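Extracellular sialidase/neuraminidase, putative (Aspergillus fumigatus, PDB 2XZI) acts as a KDNase, a sialidase-family glycoside hydrolase that probably releases terminal deaminoneuraminic acid (KDN) from KDN-bearing glycoconjugates. Local coordinates at residues T114-L119 / G196-P201; N206-G211 / G257-F262; T231-P236 / A289-L294; G250-A255 / F293-S298. All blocks are in the same frame, centred on the assembly; numbering follows the deposited sequence.

Overall arrangement
The chain builds six antiparallel sheets, the six-bladed beta-propeller of sialidases, and the four contacts join four consecutive sheets. From the N terminus, interaction 1 brings 196-201 back against 114-119, closing its loop before the others open. Strand 198-202 then passes directly to strand 205-210, where interaction 2 begins; it ties that sheet to the turn 257-262 of the next. Interaction 3 starts within this loop, at 231-236, and ends beyond it at 289-294, so the two cross. Interaction 4, from 250-255, crosses interaction 2 as well and closes on strand 290-294 like interaction 3, sharing Phe-293 and Leu-294 with it. Both thus join the same two sheets, along strand 290-294 and at the corner after it.

Interaction 1 of 4, residues T114-L119 / G196-P201; sequences TIYLFL and GELVIP
Two pairs of an aromatic ring with an aliphatic side chain, Phe-118 with Ile-200 and Tyr-116 with Leu-198, make up this buried and wholly apolar contact. The CD1-CE1 side of the Phe-118 ring crosses Ile-200 at about a right angle and meets both its branches. Its CE1 is 3.7 Å from Ile-200 CG1 and 3.8 Å from Ile-200 CD1, while Phe-118 CD1 meets Ile-200 CG2 at 3.9 Å. Both branches are used because CG1 stands anti to the carbonyl carbon (chi1 -58°) and CG2 anti to the backbone N. In the second pair a single methyl does the touching: Leu-198 CD1 sits 3.9 Å from Tyr-116 CD2 and equally far from CE2, and these side chains also cross at about a right angle. Thr-114 CG2 covers one face of the tyrosine ring, 4.1 Å above its centre. Further out, Tyr-116 OH is hydrogen-bonded to the backbone N of Arg-216, which fixes the far end of the ring, and Trp-218 packs edge-to-face with both aromatic residues. Strand 115-122 runs between strands 101-109 and 152-158, and strand 198-202 between 191-192 and 205-210, so the second strands of two consecutive blades pack here through side chains, without a hydrogen bond between the two segments.

Interaction 2 of 4, residues N206-G211 / G257-F262; sequences NIIGRG and GTLEGF. With NO2 (nitrite ion), chain H.
Ile-208 and Leu-259 pass alongside each other in opposite directions, with Ile-208 CD1 3.7 Å from Leu-259 CD2. Ile-208 CG2, anti to its backbone N, does double duty: it touches the same leucine methyl and lies 3.4 Å above the guanidinium plane of Arg-210, toward the rim of that face. The other leucine methyl, CD1, reaches 4.0 Å from Arg-210 NH2. Arg-210 itself runs extended from CG to NE, and the rotation about CD-NE (chi4 85°) swings its guanidinium out of line with the chain, bringing both terminal nitrogens to a bound nitrite. The grip is bidentate, at the guanidinium edge and close to its plane: Arg-210 NH1 donates to nitrite O2 over 3.0 Å (154°) and Arg-210 NH2 to nitrite O1 over 3.0 Å (170°). At the other end of the contact, Asn-206 ND2 comes within 3.6 Å of Phe-262 CE1, amide and ring planes steeply inclined. That amide is held elsewhere, ND2 by Gln-221 and OD1 by Arg-242, while Gly-257 CA covers a face of the Phe-262 ring. Leu-259 is presented by a type I turn from Thr-258 to Gly-261, braced by an ST turn in which Thr-258 OG1 accepts from Glu-260 N. Ser-219 OG adds a further hydrogen bond to the nitrite. The ion probably came from the crystallisation liquor, but its paired bonds show that Arg-210, with Ser-219, can hold a small anion here, whose charge the arginine would probably offset.

Interaction 3 of 4, residues T231-P236 / A289-L294; sequences TIVQTP and ARTIFL
Pro-236 and Ala-289 meet at the closely packed end of this contact: Ala-289 CB rests against the proline ring, 3.7 Å from Pro-236 CG and just as far from Pro-236 CB. Both residues are partly exposed, although the tightest packing is here. Further in, the fit slackens. Val-233 and Thr-291 reach for each other tip to tip, and their methyls, Val-233 CG1 and Thr-291 CG2, come no nearer than 4.1 Å. The threonine methyl is aimed there by chi1 -55°, which sets CG2 anti to the backbone N and turns OG1 the other way, to 3.9 Å from Pro-236 CD. A water bridges the two segments on that side. It donates to Thr-291 OG1 at 2.7 Å and to Gln-234 O at 3.0 Å, so a solvent molecule joins the polar groups where no direct hydrogen bond does. Gln-234 O is gripped a second time by Arg-282 NH1. Strand 230-234 is thus seated on the neighbouring sheet, Val-233 also touching Val-280 and Arg-282 of strand 279-284, while strand 290-294 lies between 279-284 and 305-310 within that sheet, the next propeller blade.

Interaction 4 of 4, residues G250-A255 / F293-S298; sequences GYRMVA and FLNSAS
Phe-293 receives Arg-252 at the CZ end of its ring edge: Phe-293 CZ lies 3.6 Å from Arg-252 NE and 3.8 Å from both Arg-252 CG and Arg-252 CD. Because NE lies near the ring plane, and not over a face, this is an edge contact and no stacked cation-pi pair; guanidinium and ring planes are 56° apart. The arginine gets there through a chain bent at chi2 and chi3, which folds it back beside the phenylalanine, whose CG is anti to its own backbone N. Leu-294 turns to the other side of the strand, packing on Met-305. At Asn-295 the chain rounds a corner, and chi1 of 87° holds the amide between backbone N and carbonyl carbon, where Asn-295 ND2 comes 3.7 Å from Arg-252 CD. Asp-273 OD2 joins the two polar ends, accepting a hydrogen bond from Asn-295 ND2 and forming a salt bridge with Arg-252 NH1, while Arg-252 NE is held by Asn-243; the buried charge is probably well compensated. Past the corner, Ser-296 OG bonds Ser-301 O and Ala-304 N. Ala-297 centres an inverse gamma turn, and Ser-298 OG is hydrogen-bonded to the backbone N of Thr-300 and of Ser-301. The loop leads into Arg-302, a residue of both KDN pockets, which with Arg-39 and Arg-245 probably forms the arginine triad of sialidases. Arg-252 is in neither pocket, its side chain about 10 Å from a bound KDN, and lies in a polar and aromatic seam between two blades of the sialidase propeller.

Interaction 1 of 4, residues T114-L119 / G196-P201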
loop_
_atom_site.group_PDB
_atom_site.type_symbol
_atom_site.label_atom_id
_atom_site.label_comp_id
_atom_site.label_asym_id
_atom_site.label_seq_id
_atom_site.Cartn_x
_atom_site.Cartn_y
_atom_site.Cartn_z
ATOM N N THR A 114 -7.414 16.826 -4.953
ATOM C CA THR A 114 -6.186 16.888 -4.156
ATOM C C THR A 114 -5.792 15.443 -3.813
ATOM O O THR A 114 -6.626 14.660 -3.333
ATOM C CB THR A 114 -6.358 17.677 -2.862
ATOM O OG1 THR A 114 -6.558 19.060 -3.191
ATOM C CG2 THR A 114 -5.128 17.556 -1.965
ATOM N N ILE A 115 -4.547 15.095 -4.085
ATOM C CA ILE A 115 -4.062 13.797 -3.636
ATOM C C ILE A 115 -3.221 13.986 -2.379
ATOM O O ILE A 115 -2.158 14.597 -2.411
ATOM C CB ILE A 115 -3.263 13.023 -4.705
ATOM C CG1 ILE A 115 -4.053 12.911 -6.020
ATOM C CG2 ILE A 115 -2.914 11.634 -4.153
ATOM C CD1 ILE A 115 -3.646 13.968 -7.064
ATOM N N TYR A 116 -3.726 13.469 -1.266
ATOM C CA TYR A 116 -3.012 13.473 -0.028
ATOM C C TYR A 116 -2.126 12.244 0.048
ATOM O O TYR A 116 -2.533 11.155 -0.344
ATOM C CB TYR A 116 -3.997 13.442 1.126
ATOM C CG TYR A 116 -4.711 14.732 1.463
ATOM C CD1 TYR A 116 -4.004 15.830 1.961
ATOM C CD2 TYR A 116 -6.094 14.813 1.363
ATOM C CE1 TYR A 116 -4.677 17.002 2.321
ATOM C CE2 TYR A 116 -6.765 15.970 1.718
ATOM C CZ TYR A 116 -6.041 17.046 2.193
ATOM O OH TYR A 116 -6.700 18.199 2.588
ATOM N N LEU A 117 -0.908 12.422 0.557
ATOM C CA LEU A 117 -0.014 11.297 0.784
ATOM C C LEU A 117 0.543 11.373 2.208
ATOM O O LEU A 117 1.366 12.234 2.536
ATOM C CB LEU A 117 1.095 11.239 -0.279
ATOM C CG LEU A 117 2.158 10.155 -0.117
ATOM C CD1 LEU A 117 1.606 8.819 -0.503
ATOM C CD2 LEU A 117 3.317 10.496 -1.022
ATOM N N PHE A 118 0.054 10.479 3.057
ATOM C CA PHE A 118 0.646 10.311 4.378
ATOM C C PHE A 118 1.872 9.413 4.292
ATOM O O PHE A 118 1.909 8.490 3.490
ATOM C CB PHE A 118 -0.376 9.711 5.351
ATOM C CG PHE A 118 -1.473 10.665 5.760
ATOM C CD1 PHE A 118 -2.646 10.794 5.000
ATOM C CD2 PHE A 118 -1.323 11.452 6.912
ATOM C CE1 PHE A 118 -3.653 11.708 5.382
ATOM C CE2 PHE A 118 -2.330 12.364 7.294
ATOM C CZ PHE A 118 -3.491 12.475 6.522
ATOM N N LEU A 119 2.874 9.704 5.121
ATOM C CA LEU A 119 4.155 8.997 5.089
ATOM C C LEU A 119 4.689 8.868 6.499
ATOM O O LEU A 119 4.358 9.693 7.345
ATOM C CB LEU A 119 5.216 9.796 4.307
ATOM C CG LEU A 119 4.951 10.205 2.875
ATOM C CD1 LEU A 119 5.976 11.235 2.395
ATOM C CD2 LEU A 119 4.991 8.982 1.993
ATOM N N GLY A 196 -18.692 11.336 3.134
ATOM C CA GLY A 196 -17.815 12.452 2.777
ATOM C C GLY A 196 -16.484 12.561 3.489
ATOM O O GLY A 196 -15.611 13.322 3.049
ATOM N N GLU A 197 -16.327 11.839 4.595
ATOM C CA GLU A 197 -15.072 11.888 5.366
ATOM C C GLU A 197 -13.955 11.072 4.715
ATOM O O GLU A 197 -14.212 10.151 3.939
ATOM C CB GLU A 197 -15.264 11.373 6.794
ATOM C CG GLU A 197 -16.359 12.063 7.617
ATOM C CD GLU A 197 -17.742 11.453 7.422
ATOM O OE1 GLU A 197 -17.934 10.588 6.525
ATOM O OE2 GLU A 197 -18.644 11.845 8.202
ATOM N N LEU A 198 -12.717 11.430 5.049
ATOM C CA LEU A 198 -11.569 10.584 4.696
ATOM C C LEU A 198 -11.189 9.719 5.883
ATOM O O LEU A 198 -11.259 10.156 7.031
ATOM C CB LEU A 198 -10.361 11.422 4.291
ATOM C CG LEU A 198 -10.554 12.414 3.137
ATOM C CD1 LEU A 198 -9.237 13.079 2.774
ATOM C CD2 LEU A 198 -11.121 11.716 1.915
ATOM N N VAL A 199 -10.767 8.487 5.609
ATOM C CA VAL A 199 -10.254 7.617 6.658
ATOM C C VAL A 199 -8.954 7.005 6.164
ATOM O O VAL A 199 -8.913 6.360 5.098
ATOM C CB VAL A 199 -11.234 6.474 7.040
ATOM C CG1 VAL A 199 -10.680 5.697 8.233
ATOM C CG2 VAL A 199 -12.590 7.024 7.403
ATOM N N ILE A 200 -7.903 7.234 6.949
ATOM C CA ILE A 200 -6.561 6.732 6.667
ATOM C C ILE A 200 -6.160 5.761 7.778
ATOM O O ILE A 200 -6.165 6.129 8.960
ATOM C CB ILE A 200 -5.551 7.906 6.520
ATOM C CG1 ILE A 200 -5.986 8.870 5.392
ATOM C CG2 ILE A 200 -4.130 7.379 6.296
ATOM C CD1 ILE A 200 -7.023 9.973 5.809
ATOM N N PRO A 201 -5.842 4.515 7.417
ATOM C CA PRO A 201 -5.488 3.559 8.466
ATOM C C PRO A 201 -4.066 3.766 8.933
ATOM O O PRO A 201 -3.177 4.032 8.124
ATOM C CB PRO A 201 -5.629 2.204 7.765
ATOM C CG PRO A 201 -5.260 2.496 6.334
ATOM C CD PRO A 201 -5.766 3.908 6.069
#

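Interaction 2 of 4, residues N206-G211 / G257-F262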
loop_
_atom_site.group_PDB
_atom_site.type_symbol
_atom_site.label_atom_id
_atom_site.label_comp_id
_atom_site.label_asym_id
_atom_site.label_seq_id
_atom_site.Cartn_x
_atom_site.Cartn_y
_atom_site.Cartn_z
ATOM N N ASN A 206 -7.210 5.101 13.387
ATOM C CA ASN A 206 -7.498 5.713 12.086
ATOM C C ASN A 206 -7.265 7.210 12.183
ATOM O O ASN A 206 -7.489 7.821 13.234
ATOM C CB ASN A 206 -8.946 5.492 11.665
ATOM C CG ASN A 206 -9.284 4.052 11.428
ATOM O OD1 ASN A 206 -8.506 3.298 10.849
ATOM N ND2 ASN A 206 -10.496 3.670 11.826
ATOM N N ILE A 207 -6.817 7.799 11.086
ATOM C CA ILE A 207 -6.765 9.253 10.962
ATOM C C ILE A 207 -7.989 9.653 10.148
ATOM O O ILE A 207 -8.229 9.114 9.072
ATOM C CB ILE A 207 -5.458 9.697 10.279
ATOM C CG1 ILE A 207 -4.277 9.382 11.195
ATOM C CG2 ILE A 207 -5.476 11.195 9.981
ATOM C CD1 ILE A 207 -2.944 9.285 10.492
ATOM N N ILE A 208 -8.787 10.569 10.682
ATOM C CA ILE A 208 -10.025 10.958 10.037
ATOM C C ILE A 208 -9.918 12.378 9.520
ATOM O O ILE A 208 -9.493 13.285 10.256
ATOM C CB ILE A 208 -11.210 10.898 11.029
ATOM C CG1 ILE A 208 -11.165 9.617 11.885
ATOM C CG2 ILE A 208 -12.534 11.110 10.295
ATOM C CD1 ILE A 208 -11.258 8.279 11.113
ATOM N N GLY A 209 -10.297 12.561 8.255
ATOM C CA GLY A 209 -10.323 13.881 7.657
ATOM C C GLY A 209 -11.750 14.322 7.479
ATOM O O GLY A 209 -12.566 13.592 6.916
ATOM N N ARG A 210 -12.035 15.539 7.951
ATOM C CA ARG A 210 -13.364 16.123 7.841
ATOM C C ARG A 210 -13.298 17.510 7.214
ATOM O O ARG A 210 -12.243 18.158 7.205
ATOM C CB ARG A 210 -14.031 16.192 9.226
ATOM C CG ARG A 210 -14.406 14.820 9.793
ATOM C CD ARG A 210 -15.193 14.995 11.095
ATOM N NE ARG A 210 -15.694 13.745 11.659
ATOM C CZ ARG A 210 -14.978 12.954 12.458
ATOM N NH1 ARG A 210 -13.711 13.246 12.718
ATOM N NH2 ARG A 210 -15.517 11.863 12.973
ATOM N N GLY A 211 -14.428 17.942 6.663
ATOM C CA GLY A 211 -14.526 19.283 6.090
ATOM C C GLY A 211 -14.258 19.327 4.605
ATOM O O GLY A 211 -14.491 18.351 3.882
ATOM N N GLY A 257 -16.776 -1.259 12.442
ATOM C CA GLY A 257 -17.200 -0.106 13.204
ATOM C C GLY A 257 -17.729 1.010 12.346
ATOM O O GLY A 257 -18.148 0.804 11.184
ATOM N N THR A 258 -17.754 2.186 12.951
ATOM C CA THR A 258 -18.180 3.415 12.290
ATOM C C THR A 258 -17.263 4.519 12.825
ATOM O O THR A 258 -16.369 4.252 13.640
ATOM C CB THR A 258 -19.637 3.776 12.643
ATOM O OG1 THR A 258 -19.701 4.107 14.032
ATOM C CG2 THR A 258 -20.619 2.617 12.351
ATOM N N LEU A 259 -17.496 5.752 12.394
ATOM C CA LEU A 259 -16.755 6.889 12.954
ATOM C C LEU A 259 -16.991 7.127 14.450
ATOM O O LEU A 259 -16.253 7.875 15.086
ATOM C CB LEU A 259 -17.029 8.163 12.158
ATOM C CG LEU A 259 -16.462 8.185 10.736
ATOM C CD1 LEU A 259 -16.833 9.483 10.066
ATOM C CD2 LEU A 259 -14.946 7.992 10.740
ATOM N N GLU A 260 -18.004 6.464 15.001
ATOM C CA GLU A 260 -18.279 6.558 16.433
ATOM C C GLU A 260 -17.538 5.520 17.269
ATOM O O GLU A 260 -17.515 5.616 18.499
ATOM C CB GLU A 260 -19.780 6.447 16.700
ATOM C CG GLU A 260 -20.590 7.629 16.177
ATOM C CD GLU A 260 -22.104 7.411 16.258
ATOM O OE1 GLU A 260 -22.550 6.308 16.655
ATOM O OE2 GLU A 260 -22.851 8.345 15.903
ATOM N N GLY A 261 -16.955 4.514 16.617
ATOM C CA GLY A 261 -16.213 3.484 17.326
ATOM C C GLY A 261 -16.196 2.123 16.656
ATOM O O GLY A 261 -17.037 1.825 15.796
ATOM N N PHE A 262 -15.238 1.295 17.070
ATOM C CA PHE A 262 -15.091 -0.052 16.549
ATOM C C PHE A 262 -15.290 -1.102 17.608
ATOM O O PHE A 262 -15.039 -0.865 18.792
ATOM C CB PHE A 262 -13.697 -0.257 15.950
ATOM C CG PHE A 262 -13.556 0.261 14.551
ATOM C CD1 PHE A 262 -13.612 1.622 14.280
ATOM C CD2 PHE A 262 -13.351 -0.627 13.500
ATOM C CE1 PHE A 262 -13.467 2.082 12.972
ATOM C CE2 PHE A 262 -13.208 -0.166 12.204
ATOM C CZ PHE A 262 -13.256 1.170 11.942
HETATM N N NO2 H . -13.031 10.353 15.576
HETATM O O1 NO2 H . -14.145 9.831 14.786
HETATM O O2 NO2 H . -12.710 11.716 15.148
#

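Interaction 3 of 4, residues T231-P236 / A289-L294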
loop_
_atom_site.group_PDB
_atom_site.type_symbol
_atom_site.label_atom_id
_atom_site.label_comp_id
_atom_site.label_asym_id
_atom_site.label_seq_id
_atom_site.Cartn_x
_atom_site.Cartn_y
_atom_site.Cartn_z
ATOM N N THR A 231 -5.427 -1.890 7.034
ATOM C CA THR A 231 -6.195 -1.555 5.832
ATOM C C THR A 231 -7.598 -1.165 6.267
ATOM O O THR A 231 -8.075 -1.612 7.310
ATOM C CB THR A 231 -6.285 -2.706 4.781
ATOM O OG1 THR A 231 -7.255 -3.698 5.174
ATOM C CG2 THR A 231 -4.931 -3.372 4.545
ATOM N N ILE A 232 -8.236 -0.315 5.470
ATOM C CA ILE A 232 -9.587 0.167 5.743
ATOM C C ILE A 232 -10.434 0.095 4.478
ATOM O O ILE A 232 -9.957 0.378 3.357
ATOM C CB ILE A 232 -9.554 1.623 6.316
ATOM C CG1 ILE A 232 -10.918 2.049 6.880
ATOM C CG2 ILE A 232 -9.079 2.645 5.268
ATOM C CD1 ILE A 232 -11.183 1.583 8.277
ATOM N N VAL A 233 -11.690 -0.308 4.649
ATOM C CA VAL A 233 -12.671 -0.236 3.566
ATOM C C VAL A 233 -14.026 0.109 4.164
ATOM O O VAL A 233 -14.282 -0.157 5.343
ATOM C CB VAL A 233 -12.711 -1.542 2.712
ATOM C CG1 VAL A 233 -13.642 -2.594 3.338
ATOM C CG2 VAL A 233 -13.109 -1.254 1.257
ATOM N N GLN A 234 -14.870 0.709 3.335
ATOM C CA GLN A 234 -16.266 0.881 3.680
ATOM C C GLN A 234 -17.007 -0.242 2.980
ATOM O O GLN A 234 -16.948 -0.367 1.765
ATOM C CB GLN A 234 -16.776 2.233 3.206
ATOM C CG GLN A 234 -18.126 2.583 3.798
ATOM C CD GLN A 234 -18.655 3.924 3.336
ATOM O OE1 GLN A 234 -18.191 4.516 2.346
ATOM N NE2 GLN A 234 -19.660 4.408 4.054
ATOM N N THR A 235 -17.647 -1.079 3.779
ATOM C CA THR A 235 -18.348 -2.261 3.284
ATOM C C THR A 235 -19.681 -1.838 2.659
ATOM O O THR A 235 -20.092 -0.687 2.820
ATOM C CB THR A 235 -18.474 -3.349 4.384
ATOM O OG1 THR A 235 -18.879 -2.754 5.620
ATOM C CG2 THR A 235 -17.111 -4.004 4.607
ATOM N N PRO A 236 -20.330 -2.740 1.899
ATOM C CA PRO A 236 -21.545 -2.312 1.211
ATOM C C PRO A 236 -22.645 -1.795 2.145
ATOM O O PRO A 236 -23.400 -0.916 1.742
ATOM C CB PRO A 236 -21.987 -3.577 0.465
ATOM C CG PRO A 236 -20.677 -4.300 0.189
ATOM C CD PRO A 236 -19.887 -4.074 1.445
ATOM N N ALA A 289 -22.900 -5.867 -5.057
ATOM C CA ALA A 289 -21.844 -5.098 -4.403
ATOM C C ALA A 289 -20.635 -5.986 -4.133
ATOM O O ALA A 289 -20.794 -7.157 -3.772
ATOM C CB ALA A 289 -22.357 -4.502 -3.119
ATOM N N ARG A 290 -19.433 -5.437 -4.326
ATOM C CA ARG A 290 -18.204 -6.224 -4.182
ATOM C C ARG A 290 -17.111 -5.481 -3.423
ATOM O O ARG A 290 -16.870 -4.291 -3.670
ATOM C CB ARG A 290 -17.670 -6.626 -5.566
ATOM C CG ARG A 290 -18.668 -7.419 -6.459
ATOM C CD ARG A 290 -18.013 -7.801 -7.780
ATOM N NE ARG A 290 -18.911 -8.089 -8.909
ATOM C CZ ARG A 290 -19.447 -7.167 -9.711
ATOM N NH1 ARG A 290 -19.258 -5.867 -9.503
ATOM N NH2 ARG A 290 -20.186 -7.553 -10.737
ATOM N N THR A 291 -16.439 -6.207 -2.526
ATOM C CA THR A 291 -15.210 -5.787 -1.889
ATOM C C THR A 291 -14.155 -6.757 -2.375
ATOM O O THR A 291 -14.405 -7.973 -2.467
ATOM C CB THR A 291 -15.299 -5.870 -0.353
ATOM O OG1 THR A 291 -16.418 -5.112 0.119
ATOM C CG2 THR A 291 -14.054 -5.318 0.308
ATOM N N ILE A 292 -12.984 -6.216 -2.712
ATOM C CA ILE A 292 -11.828 -6.981 -3.177
ATOM C C ILE A 292 -10.756 -7.009 -2.076
ATOM O O ILE A 292 -10.522 -6.011 -1.390
ATOM C CB ILE A 292 -11.205 -6.351 -4.468
ATOM C CG1 ILE A 292 -12.262 -5.838 -5.473
ATOM C CG2 ILE A 292 -10.203 -7.330 -5.095
ATOM C CD1 ILE A 292 -13.242 -6.906 -6.025
ATOM N N PHE A 293 -10.116 -8.166 -1.903
ATOM C CA PHE A 293 -9.024 -8.319 -0.938
ATOM C C PHE A 293 -7.833 -9.013 -1.596
ATOM O O PHE A 293 -8.015 -9.905 -2.432
ATOM C CB PHE A 293 -9.482 -9.108 0.291
ATOM C CG PHE A 293 -8.421 -9.232 1.341
ATOM C CD1 PHE A 293 -8.064 -8.137 2.125
ATOM C CD2 PHE A 293 -7.747 -10.439 1.531
ATOM C CE1 PHE A 293 -7.071 -8.231 3.088
ATOM C CE2 PHE A 293 -6.740 -10.544 2.500
ATOM C CZ PHE A 293 -6.401 -9.430 3.283
ATOM N N LEU A 294 -6.621 -8.602 -1.220
ATOM C CA LEU A 294 -5.392 -9.186 -1.752
ATOM C C LEU A 294 -4.357 -9.327 -0.650
ATOM O O LEU A 294 -4.068 -8.373 0.075
ATOM C CB LEU A 294 -4.830 -8.273 -2.842
ATOM C CG LEU A 294 -3.508 -8.651 -3.512
ATOM C CD1 LEU A 294 -3.487 -10.035 -4.141
ATOM C CD2 LEU A 294 -3.226 -7.582 -4.575
HETATM O O HOH W 1 -17.049 -2.478 -0.307
#

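Interaction 4 of 4, residues G250-A255 / F293-S298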
loop_
_atom_site.group_PDB
_atom_site.type_symbol
_atom_site.label_atom_id
_atom_site.label_comp_id
_atom_site.label_asym_id
_atom_site.label_seq_id
_atom_site.Cartn_x
_atom_site.Cartn_y
_atom_site.Cartn_z
ATOM N N GLY A 250 -0.481 -16.251 10.913
ATOM C CA GLY A 250 -1.729 -16.953 11.099
ATOM C C GLY A 250 -2.802 -16.448 10.163
ATOM O O GLY A 250 -2.995 -17.020 9.080
ATOM N N TYR A 251 -3.488 -15.383 10.592
ATOM C CA TYR A 251 -4.697 -14.874 9.937
ATOM C C TYR A 251 -4.782 -13.367 10.024
ATOM O O TYR A 251 -4.258 -12.760 10.959
ATOM C CB TYR A 251 -5.951 -15.479 10.597
ATOM C CG TYR A 251 -5.951 -16.985 10.552
ATOM C CD1 TYR A 251 -6.381 -17.665 9.411
ATOM C CD2 TYR A 251 -5.473 -17.729 11.630
ATOM C CE1 TYR A 251 -6.353 -19.053 9.349
ATOM C CE2 TYR A 251 -5.451 -19.114 11.585
ATOM C CZ TYR A 251 -5.886 -19.765 10.439
ATOM O OH TYR A 251 -5.866 -21.137 10.389
ATOM N N ARG A 252 -5.476 -12.775 9.058
ATOM C CA ARG A 252 -5.797 -11.352 9.132
ATOM C C ARG A 252 -6.648 -11.051 10.362
ATOM O O ARG A 252 -7.468 -11.881 10.785
ATOM C CB ARG A 252 -6.549 -10.911 7.884
ATOM C CG ARG A 252 -5.843 -11.182 6.571
ATOM C CD ARG A 252 -4.533 -10.424 6.406
ATOM N NE ARG A 252 -4.707 -8.972 6.394
ATOM C CZ ARG A 252 -3.703 -8.120 6.246
ATOM N NH1 ARG A 252 -2.462 -8.576 6.044
ATOM N NH2 ARG A 252 -3.949 -6.815 6.239
ATOM N N MET A 253 -6.427 -9.883 10.954
ATOM C CA MET A 253 -7.184 -9.438 12.118
ATOM C C MET A 253 -8.221 -8.417 11.679
ATOM O O MET A 253 -7.875 -7.375 11.123
ATOM C CB MET A 253 -6.239 -8.851 13.173
ATOM C CG MET A 253 -5.217 -9.845 13.729
ATOM S SD MET A 253 -5.973 -11.226 14.610
ATOM C CE MET A 253 -6.490 -10.399 16.100
ATOM N N VAL A 254 -9.497 -8.711 11.922
ATOM C CA VAL A 254 -10.599 -7.902 11.407
ATOM C C VAL A 254 -11.410 -7.260 12.525
ATOM O O VAL A 254 -11.692 -7.898 13.545
ATOM C CB VAL A 254 -11.530 -8.737 10.444
ATOM C CG1 VAL A 254 -12.818 -7.998 10.104
ATOM C CG2 VAL A 254 -10.771 -9.102 9.171
ATOM N N ALA A 255 -11.764 -5.991 12.339
ATOM C CA ALA A 255 -12.724 -5.322 13.207
ATOM C C ALA A 255 -13.658 -4.476 12.371
ATOM O O ALA A 255 -13.275 -4.000 11.283
ATOM C CB ALA A 255 -12.020 -4.473 14.241
ATOM N N PHE A 293 -10.116 -8.166 -1.903
ATOM C CA PHE A 293 -9.024 -8.319 -0.938
ATOM C C PHE A 293 -7.833 -9.013 -1.596
ATOM O O PHE A 293 -8.015 -9.905 -2.432
ATOM C CB PHE A 293 -9.482 -9.108 0.291
ATOM C CG PHE A 293 -8.421 -9.232 1.341
ATOM C CD1 PHE A 293 -8.064 -8.137 2.125
ATOM C CD2 PHE A 293 -7.747 -10.439 1.531
ATOM C CE1 PHE A 293 -7.071 -8.231 3.088
ATOM C CE2 PHE A 293 -6.740 -10.544 2.500
ATOM C CZ PHE A 293 -6.401 -9.430 3.283
ATOM N N LEU A 294 -6.621 -8.602 -1.220
ATOM C CA LEU A 294 -5.392 -9.186 -1.752
ATOM C C LEU A 294 -4.357 -9.327 -0.650
ATOM O O LEU A 294 -4.068 -8.373 0.075
ATOM C CB LEU A 294 -4.830 -8.273 -2.842
ATOM C CG LEU A 294 -3.508 -8.651 -3.512
ATOM C CD1 LEU A 294 -3.487 -10.035 -4.141
ATOM C CD2 LEU A 294 -3.226 -7.582 -4.575
ATOM N N ASN A 295 -3.799 -10.530 -0.520
ATOM C CA ASN A 295 -2.688 -10.779 0.402
ATOM C C ASN A 295 -2.028 -12.086 -0.005
ATOM O O ASN A 295 -2.400 -12.689 -1.023
ATOM C CB ASN A 295 -3.144 -10.796 1.888
ATOM C CG ASN A 295 -3.624 -12.177 2.368
ATOM O OD1 ASN A 295 -4.299 -12.906 1.639
ATOM N ND2 ASN A 295 -3.268 -12.523 3.611
ATOM N N SER A 296 -1.012 -12.495 0.754
ATOM C CA SER A 296 -0.493 -13.838 0.549
ATOM C C SER A 296 -1.309 -14.808 1.393
ATOM O O SER A 296 -1.257 -14.769 2.626
ATOM C CB SER A 296 0.975 -13.935 0.919
ATOM O OG SER A 296 1.436 -15.241 0.582
ATOM N N ALA A 297 -2.052 -15.677 0.717
ATOM C CA ALA A 297 -3.014 -16.592 1.346
ATOM C C ALA A 297 -2.321 -17.831 1.905
ATOM O O ALA A 297 -2.531 -18.966 1.441
ATOM C CB ALA A 297 -4.075 -16.979 0.341
ATOM N N SER A 298 -1.494 -17.593 2.915
ATOM C CA SER A 298 -0.670 -18.629 3.515
ATOM C C SER A 298 -0.361 -18.205 4.917
ATOM O O SER A 298 -0.171 -17.014 5.198
ATOM C CB SER A 298 0.645 -18.769 2.746
ATOM O OG SER A 298 1.558 -19.614 3.434
#